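Local coordinates for protein aldo-keto reductase family 1, member B4 (Aldose reductase) (Schistosoma japonicum, PDB 4HBK) that probably reduces aldehydes to alcohols with NADPH, as an aldose reductase of the aldo-keto reductase family, at residues 74-79 with 104-109. Residues are numbered along the deposited sequence; the frame is centred on the assembly and turned at random.
Sequences RHLDCA and EDIFIT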
ATOM      1  N   ARG A  74       3.852  13.261   4.219  1.00 10.39           N
ATOM      2  CA  ARG A  74       3.039  13.240   5.439  1.00 10.89           C
ATOM      3  C   ARG A  74       2.261  11.918   5.551  1.00 11.91           C
ATOM      4  O   ARG A  74       1.211  11.833   6.188  1.00 11.60           O
ATOM      5  CB  ARG A  74       2.089  14.449   5.477  1.00 13.58           C
ATOM      6  CG  ARG A  74       2.798  15.815   5.624  1.00 10.77           C
ATOM      7  CD  ARG A  74       3.529  15.907   6.964  1.00 12.70           C
ATOM      8  NE  ARG A  74       4.243  17.174   7.155  1.00 12.54           N
ATOM      9  CZ  ARG A  74       5.535  17.361   6.891  1.00 15.12           C
ATOM     10  NH1 ARG A  74       6.278  16.370   6.400  1.00 11.16           N
ATOM     11  NH2 ARG A  74       6.088  18.544   7.111  1.00 12.15           N
ATOM     12  N   HIS A  75       2.808  10.882   4.937  1.00  8.91           N
ATOM     13  CA  HIS A  75       2.128   9.608   4.806  1.00  8.95           C
ATOM     14  C   HIS A  75       3.216   8.544   4.722  1.00  8.64           C
ATOM     15  O   HIS A  75       4.115   8.649   3.885  1.00  7.38           O
ATOM     16  CB  HIS A  75       1.274   9.643   3.533  1.00  7.22           C
ATOM     17  CG  HIS A  75       0.664   8.328   3.150  1.00  7.78           C
ATOM     18  ND1 HIS A  75      -0.282   8.221   2.150  1.00  7.92           N
ATOM     19  CD2 HIS A  75       0.881   7.070   3.598  1.00 11.61           C
ATOM     20  CE1 HIS A  75      -0.636   6.955   2.016  1.00  7.08           C
ATOM     21  NE2 HIS A  75       0.047   6.234   2.880  1.00 11.96           N
ATOM     22  N   LEU A  76       3.166   7.546   5.607  1.00  8.58           N
ATOM     23  CA  LEU A  76       4.144   6.448   5.577  1.00  9.00           C
ATOM     24  C   LEU A  76       3.410   5.133   5.455  1.00  9.12           C
ATOM     25  O   LEU A  76       2.459   4.893   6.190  1.00  8.34           O
ATOM     26  CB  LEU A  76       5.012   6.417   6.842  1.00  8.00           C
ATOM     27  CG  LEU A  76       5.642   7.724   7.327  1.00  9.19           C
ATOM     28  CD1 LEU A  76       6.242   7.560   8.736  1.00 12.10           C
ATOM     29  CD2 LEU A  76       6.706   8.172   6.354  1.00 10.85           C
ATOM     30  N   ASP A  77       3.852   4.281   4.532  1.00  6.99           N
ATOM     31  CA  ASP A  77       3.207   2.988   4.316  1.00 10.01           C
ATOM     32  C   ASP A  77       4.078   1.849   4.833  1.00  8.75           C
ATOM     33  O   ASP A  77       5.170   1.622   4.324  1.00 10.25           O
ATOM     34  CB  ASP A  77       2.880   2.794   2.835  1.00  7.88           C
ATOM     35  CG  ASP A  77       2.179   1.476   2.552  1.00  7.90           C
ATOM     36  OD1 ASP A  77       0.932   1.444   2.534  1.00  7.64           O
ATOM     37  OD2 ASP A  77       2.871   0.464   2.328  1.00  8.86           O
ATOM     38  N   CYS A  78       3.594   1.136   5.846  1.00  8.07           N
ATOM     39  CA  CYS A  78       4.424   0.147   6.536  1.00 10.44           C
ATOM     40  C   CYS A  78       3.816  -1.248   6.446  1.00 10.72           C
ATOM     41  O   CYS A  78       2.720  -1.429   5.926  1.00  9.00           O
ATOM     42  CB  CYS A  78       4.610   0.533   8.015  1.00  9.27           C
ATOM     43  SG  CYS A  78       5.064   2.275   8.317  1.00 13.63           S
ATOM     44  N   ALA A  79       4.529  -2.241   6.956  1.00  8.80           N
ATOM     45  CA  ALA A  79       3.966  -3.578   7.029  1.00 11.74           C
ATOM     46  C   ALA A  79       4.719  -4.427   8.037  1.00 13.18           C
ATOM     47  O   ALA A  79       5.941  -4.345   8.158  1.00  9.75           O
ATOM     48  CB  ALA A  79       3.926  -4.249   5.644  1.00  8.49           C
ATOM     49  N   GLU A 104      -1.134  13.790  14.530  1.00 19.57           N
ATOM     50  CA  GLU A 104      -2.280  13.853  13.629  1.00 23.35           C
ATOM     51  C   GLU A 104      -1.950  14.519  12.299  1.00 19.93           C
ATOM     52  O   GLU A 104      -2.794  14.580  11.417  1.00 19.57           O
ATOM     53  CB  GLU A 104      -3.504  14.502  14.288  1.00 25.45           C
ATOM     54  CG  GLU A 104      -3.364  15.986  14.597  1.00 32.60           C
ATOM     55  CD  GLU A 104      -2.962  16.249  16.040  1.00 44.59           C
ATOM     56  OE1 GLU A 104      -2.209  15.417  16.621  1.00 34.26           O
ATOM     57  OE2 GLU A 104      -3.409  17.285  16.587  1.00 42.37           O
ATOM     58  N   ASP A 105      -0.720  15.008  12.161  1.00 18.67           N
ATOM     59  CA  ASP A 105      -0.246  15.562  10.891  1.00 16.65           C
ATOM     60  C   ASP A 105       0.250  14.473   9.935  1.00 15.89           C
ATOM     61  O   ASP A 105       0.499  14.736   8.767  1.00 14.67           O
ATOM     62  CB  ASP A 105       0.892  16.561  11.136  1.00 18.54           C
ATOM     63  CG  ASP A 105       0.414  17.853  11.800  1.00 24.89           C
ATOM     64  OD1 ASP A 105      -0.732  18.272  11.517  1.00 19.40           O
ATOM     65  OD2 ASP A 105       1.196  18.449  12.589  1.00 19.51           O
ATOM     66  N   ILE A 106       0.414  13.252  10.439  1.00 17.06           N
ATOM     67  CA  ILE A 106       0.969  12.175   9.625  1.00 13.60           C
ATOM     68  C   ILE A 106      -0.065  11.081   9.433  1.00 14.90           C
ATOM     69  O   ILE A 106      -0.844  10.783  10.340  1.00 11.92           O
ATOM     70  CB  ILE A 106       2.211  11.534  10.279  1.00 12.64           C
ATOM     71  CG1 ILE A 106       3.139  12.609  10.834  1.00 17.07           C
ATOM     72  CG2 ILE A 106       2.955  10.657   9.276  1.00 10.58           C
ATOM     73  CD1 ILE A 106       3.812  13.448   9.764  1.00 17.21           C
ATOM     74  N   PHE A 107      -0.054  10.479   8.250  1.00 12.72           N
ATOM     75  CA  PHE A 107      -0.908   9.338   7.952  1.00 12.88           C
ATOM     76  C   PHE A 107      -0.060   8.068   7.973  1.00 10.15           C
ATOM     77  O   PHE A 107       0.844   7.914   7.158  1.00 13.12           O
ATOM     78  CB  PHE A 107      -1.543   9.526   6.576  1.00 12.26           C
ATOM     79  CG  PHE A 107      -2.681   8.593   6.293  1.00 10.07           C
ATOM     80  CD1 PHE A 107      -2.448   7.264   5.979  1.00  9.42           C
ATOM     81  CD2 PHE A 107      -3.990   9.056   6.308  1.00 11.06           C
ATOM     82  CE1 PHE A 107      -3.509   6.402   5.693  1.00 10.73           C
ATOM     83  CE2 PHE A 107      -5.051   8.206   6.026  1.00 10.99           C
ATOM     84  CZ  PHE A 107      -4.811   6.872   5.725  1.00 10.38           C
ATOM     85  N   ILE A 108      -0.349   7.160   8.897  1.00 10.23           N
ATOM     86  CA  ILE A 108       0.440   5.943   9.048  1.00  8.86           C
ATOM     87  C   ILE A 108      -0.363   4.694   8.692  1.00 10.56           C
ATOM     88  O   ILE A 108      -1.408   4.418   9.289  1.00  8.88           O
ATOM     89  CB  ILE A 108       0.900   5.770  10.495  1.00  9.88           C
ATOM     90  CG1 ILE A 108       1.632   7.025  10.978  1.00 10.54           C
ATOM     91  CG2 ILE A 108       1.750   4.510  10.633  1.00  8.21           C
ATOM     92  CD1 ILE A 108       3.006   7.183  10.373  1.00 14.38           C
ATOM     93  N   THR A 109       0.146   3.924   7.741  1.00  8.35           N
ATOM     94  CA  THR A 109      -0.487   2.677   7.345  1.00  8.09           C
ATOM     95  C   THR A 109       0.361   1.496   7.762  1.00 10.30           C
ATOM     96  O   THR A 109       1.586   1.514   7.620  1.00 10.88           O
ATOM     97  CB  THR A 109      -0.652   2.590   5.822  1.00 10.12           C
ATOM     98  OG1 THR A 109      -1.561   3.610   5.379  1.00  9.40           O
ATOM     99  CG2 THR A 109      -1.176   1.212   5.417  1.00  7.92           C
TER
HETATM  100  O   HOH W   1      -1.300  13.474   6.947  1.00 20.95           O
HETATM  101  O   HOH W   2      -1.048   3.476   2.660  1.00 10.15           O
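His75, Leu76 and Asp77 pair in parallel with Phe107, Ile108 and Thr109, joining adjacent strands 75-77 and 107-112 of the (beta/alpha)8 barrel of this aldo-keto reductase. Four backbone hydrogen bonds cross between the strands, the first from Phe107 N to Arg74 O and the last from Cys78 N to Thr109 O; Leu76 carries the central two, giving its N to Phe107 O (2.8 Å) and taking Thr109 N on its O (2.9 Å, N-H...O 171°). On the helix side, branched aliphatic Leu76 and Ile108 suit the apolar layer, their CD1 atoms 3.6 Å apart. The barrel interior takes flat and polar groups instead. CG of His75 is anti to its backbone N (chi1 171°), which sets the imidazole beside the Phe107 side chain, with Phe107 CD1 over one imidazole face, 4.1 Å from His75 CD2; the ring planes meet obliquely at 47°. A water in the imidazole plane links His75 NE2, Asp77 OD1 (2.8 Å) and Thr109 OG1, while His75 ND1 bonds Pro47 O and Asp77 OD1 also takes Gln215 NE2. Asp77 OD2 salt-bridges Lys111, predicted to lower the pKa of Tyr82, the predicted proton donor, so the carboxylate probably positions that lysine. Crossover helix 85-98 packs Leu92 on Leu76 and Ile108, while strands 51-52 and 138-143 flank the pair.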